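Local coordinates for protein alcohol dehydrogenase (Thermus thermophilus, PDB 2EIH) that binds zinc and probably acts as a nicotinamide-dependent oxidoreductase of the medium-chain alcohol dehydrogenase family, at residues 38-43 / 148-153. Sequence-based numbering, arbitrary orientation.
Sequences ALNHLD and PLTFLT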
ATOM      1  N   ALA A  38      20.343  21.190  19.273  1.00 23.76           N
ATOM      2  CA  ALA A  38      19.498  20.403  20.150  1.00 23.94           C
ATOM      3  C   ALA A  38      20.236  19.136  20.514  1.00 24.49           C
ATOM      4  O   ALA A  38      20.964  18.575  19.698  1.00 24.62           O
ATOM      5  CB  ALA A  38      18.178  20.065  19.457  1.00 24.22           C
ATOM      6  N   LEU A  39      20.038  18.691  21.750  1.00 25.48           N
ATOM      7  CA  LEU A  39      20.683  17.493  22.272  1.00 26.03           C
ATOM      8  C   LEU A  39      19.861  16.230  22.050  1.00 25.59           C
ATOM      9  O   LEU A  39      18.664  16.211  22.309  1.00 24.79           O
ATOM     10  CB  LEU A  39      20.932  17.657  23.772  1.00 25.76           C
ATOM     11  CG  LEU A  39      22.218  18.295  24.296  1.00 28.30           C
ATOM     12  CD1 LEU A  39      22.498  19.638  23.654  1.00 25.54           C
ATOM     13  CD2 LEU A  39      22.090  18.434  25.821  1.00 27.44           C
ATOM     14  N   ASN A  40      20.512  15.172  21.579  1.00 27.29           N
ATOM     15  CA  ASN A  40      19.846  13.887  21.359  1.00 28.22           C
ATOM     16  C   ASN A  40      20.555  12.758  22.117  1.00 29.04           C
ATOM     17  O   ASN A  40      21.745  12.850  22.410  1.00 29.86           O
ATOM     18  CB  ASN A  40      19.780  13.584  19.863  1.00 25.09           C
ATOM     19  CG  ASN A  40      18.722  14.394  19.166  1.00 24.83           C
ATOM     20  OD1 ASN A  40      19.015  15.339  18.438  1.00 25.86           O
ATOM     21  ND2 ASN A  40      17.472  14.031  19.396  1.00 23.33           N
ATOM     22  N   HIS A  41      19.828  11.695  22.435  1.00 31.45           N
ATOM     23  CA  HIS A  41      20.422  10.591  23.179  1.00 34.62           C
ATOM     24  C   HIS A  41      21.589   9.967  22.421  1.00 34.70           C
ATOM     25  O   HIS A  41      22.484   9.344  23.010  1.00 34.90           O
ATOM     26  CB  HIS A  41      19.353   9.546  23.519  1.00 36.28           C
ATOM     27  CG  HIS A  41      18.355  10.024  24.528  1.00 39.46           C
ATOM     28  ND1 HIS A  41      18.668  10.204  25.858  1.00 39.06           N
ATOM     29  CD2 HIS A  41      17.062  10.403  24.392  1.00 41.60           C
ATOM     30  CE1 HIS A  41      17.614  10.677  26.498  1.00 41.02           C
ATOM     31  NE2 HIS A  41      16.624  10.808  25.631  1.00 43.27           N
ATOM     32  N   LEU A  42      21.575  10.167  21.111  1.00 33.24           N
ATOM     33  CA  LEU A  42      22.625   9.677  20.238  1.00 34.31           C
ATOM     34  C   LEU A  42      23.965  10.326  20.605  1.00 34.35           C
ATOM     35  O   LEU A  42      25.010   9.664  20.590  1.00 32.47           O
ATOM     36  CB  LEU A  42      22.270   9.991  18.783  1.00 35.90           C
ATOM     37  CG  LEU A  42      23.297   9.640  17.706  1.00 37.71           C
ATOM     38  CD1 LEU A  42      23.771   8.197  17.873  1.00 38.16           C
ATOM     39  CD2 LEU A  42      22.667   9.854  16.346  1.00 38.03           C
ATOM     40  N   ASP A  43      23.941  11.618  20.930  1.00 32.16           N
ATOM     41  CA  ASP A  43      25.173  12.303  21.297  1.00 30.80           C
ATOM     42  C   ASP A  43      25.762  11.625  22.536  1.00 29.90           C
ATOM     43  O   ASP A  43      26.976  11.594  22.703  1.00 29.44           O
ATOM     44  CB  ASP A  43      24.933  13.785  21.630  1.00 29.88           C
ATOM     45  CG  ASP A  43      24.068  14.506  20.603  1.00 30.67           C
ATOM     46  OD1 ASP A  43      23.858  13.985  19.493  1.00 30.10           O
ATOM     47  OD2 ASP A  43      23.596  15.616  20.923  1.00 29.55           O
ATOM     48  N   PRO A 148      13.692  18.657  13.757  1.00 23.21           N
ATOM     49  CA  PRO A 148      14.226  17.592  12.907  1.00 22.18           C
ATOM     50  C   PRO A 148      14.307  16.154  13.428  1.00 24.90           C
ATOM     51  O   PRO A 148      13.416  15.336  13.159  1.00 25.94           O
ATOM     52  CB  PRO A 148      15.563  18.159  12.471  1.00 22.08           C
ATOM     53  CG  PRO A 148      15.294  19.617  12.411  1.00 18.13           C
ATOM     54  CD  PRO A 148      14.581  19.832  13.714  1.00 18.86           C
ATOM     55  N   LEU A 149      15.382  15.834  14.138  1.00 25.82           N
ATOM     56  CA  LEU A 149      15.604  14.480  14.645  1.00 26.47           C
ATOM     57  C   LEU A 149      14.358  13.800  15.244  1.00 26.72           C
ATOM     58  O   LEU A 149      13.951  12.735  14.765  1.00 27.21           O
ATOM     59  CB  LEU A 149      16.753  14.499  15.672  1.00 28.68           C
ATOM     60  CG  LEU A 149      17.583  13.262  16.097  1.00 32.65           C
ATOM     61  CD1 LEU A 149      16.658  12.133  16.528  1.00 32.80           C
ATOM     62  CD2 LEU A 149      18.496  12.812  14.975  1.00 32.59           C
ATOM     63  N   THR A 150      13.741  14.377  16.275  1.00 24.48           N
ATOM     64  CA  THR A 150      12.575  13.708  16.853  1.00 23.33           C
ATOM     65  C   THR A 150      11.349  13.702  15.962  1.00 21.66           C
ATOM     66  O   THR A 150      10.660  12.692  15.881  1.00 21.01           O
ATOM     67  CB  THR A 150      12.165  14.286  18.240  1.00 23.54           C
ATOM     68  OG1 THR A 150      12.119  15.717  18.185  1.00 27.41           O
ATOM     69  CG2 THR A 150      13.126  13.831  19.322  1.00 26.16           C
ATOM     70  N   PHE A 151      11.054  14.811  15.295  1.00 21.43           N
ATOM     71  CA  PHE A 151       9.883  14.784  14.432  1.00 22.62           C
ATOM     72  C   PHE A 151      10.001  13.775  13.292  1.00 23.20           C
ATOM     73  O   PHE A 151       9.023  13.118  12.949  1.00 25.86           O
ATOM     74  CB  PHE A 151       9.533  16.183  13.921  1.00 20.92           C
ATOM     75  CG  PHE A 151       8.724  16.962  14.902  1.00 18.70           C
ATOM     76  CD1 PHE A 151       9.342  17.631  15.943  1.00 19.52           C
ATOM     77  CD2 PHE A 151       7.334  16.895  14.879  1.00 19.95           C
ATOM     78  CE1 PHE A 151       8.593  18.214  16.964  1.00 18.77           C
ATOM     79  CE2 PHE A 151       6.571  17.470  15.890  1.00 18.72           C
ATOM     80  CZ  PHE A 151       7.215  18.131  16.939  1.00 20.27           C
ATOM     81  N   LEU A 152      11.191  13.613  12.729  1.00 22.04           N
ATOM     82  CA  LEU A 152      11.357  12.646  11.653  1.00 22.02           C
ATOM     83  C   LEU A 152      11.186  11.219  12.144  1.00 22.12           C
ATOM     84  O   LEU A 152      10.592  10.393  11.463  1.00 22.56           O
ATOM     85  CB  LEU A 152      12.734  12.798  11.009  1.00 20.81           C
ATOM     86  CG  LEU A 152      12.875  14.040  10.134  1.00 20.93           C
ATOM     87  CD1 LEU A 152      14.344  14.385   9.961  1.00 19.21           C
ATOM     88  CD2 LEU A 152      12.216  13.781   8.786  1.00 18.54           C
ATOM     89  N   THR A 153      11.709  10.938  13.331  1.00 20.19           N
ATOM     90  CA  THR A 153      11.623   9.608  13.904  1.00 18.49           C
ATOM     91  C   THR A 153      10.183   9.281  14.277  1.00 19.31           C
ATOM     92  O   THR A 153       9.706   8.180  14.026  1.00 21.44           O
ATOM     93  CB  THR A 153      12.518   9.499  15.147  1.00 19.11           C
ATOM     94  OG1 THR A 153      13.878   9.716  14.764  1.00 17.20           O
ATOM     95  CG2 THR A 153      12.382   8.133  15.796  1.00 13.21           C
TER
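N40 and L149 meet through van der Waals contact alone, a compact example of an amide serving as a flat packing surface. The CG of L149 lies over the face of the N40 amide, 3.5 Å from N40 CG, and the two side chains run past each other in opposite directions. With CG anti to the backbone N (chi1 -160°), L149 reaches toward N40. The T150 methyl brushes the same amide more lightly.

Polar bonding is kept within the segments or directed elsewhere. The backbone N of N40 gives an almost straight bond (175°) to OD2 of D43, entering from above the carboxylate plane; that oxygen also bonds to Y121. D43 N in turn binds N40 O at 2.9 Å, and the two bonds tie N40 to the opening turn of helix 41-48. Across the contact, the backbone N of L149 is held by D64, which N40 also touches.

An alanine here, in place of N40, removes the flat amide, which would probably leave a gap beside CG of L149, although P89 and M291 still pack against that leucine.

The contact joins the chain after strand 29-38 to helix 148-161, which leads into the Rossmann-type sheet. What links the segments directly is nonpolar packing of one leucine on one amide face, without any hydrogen bond.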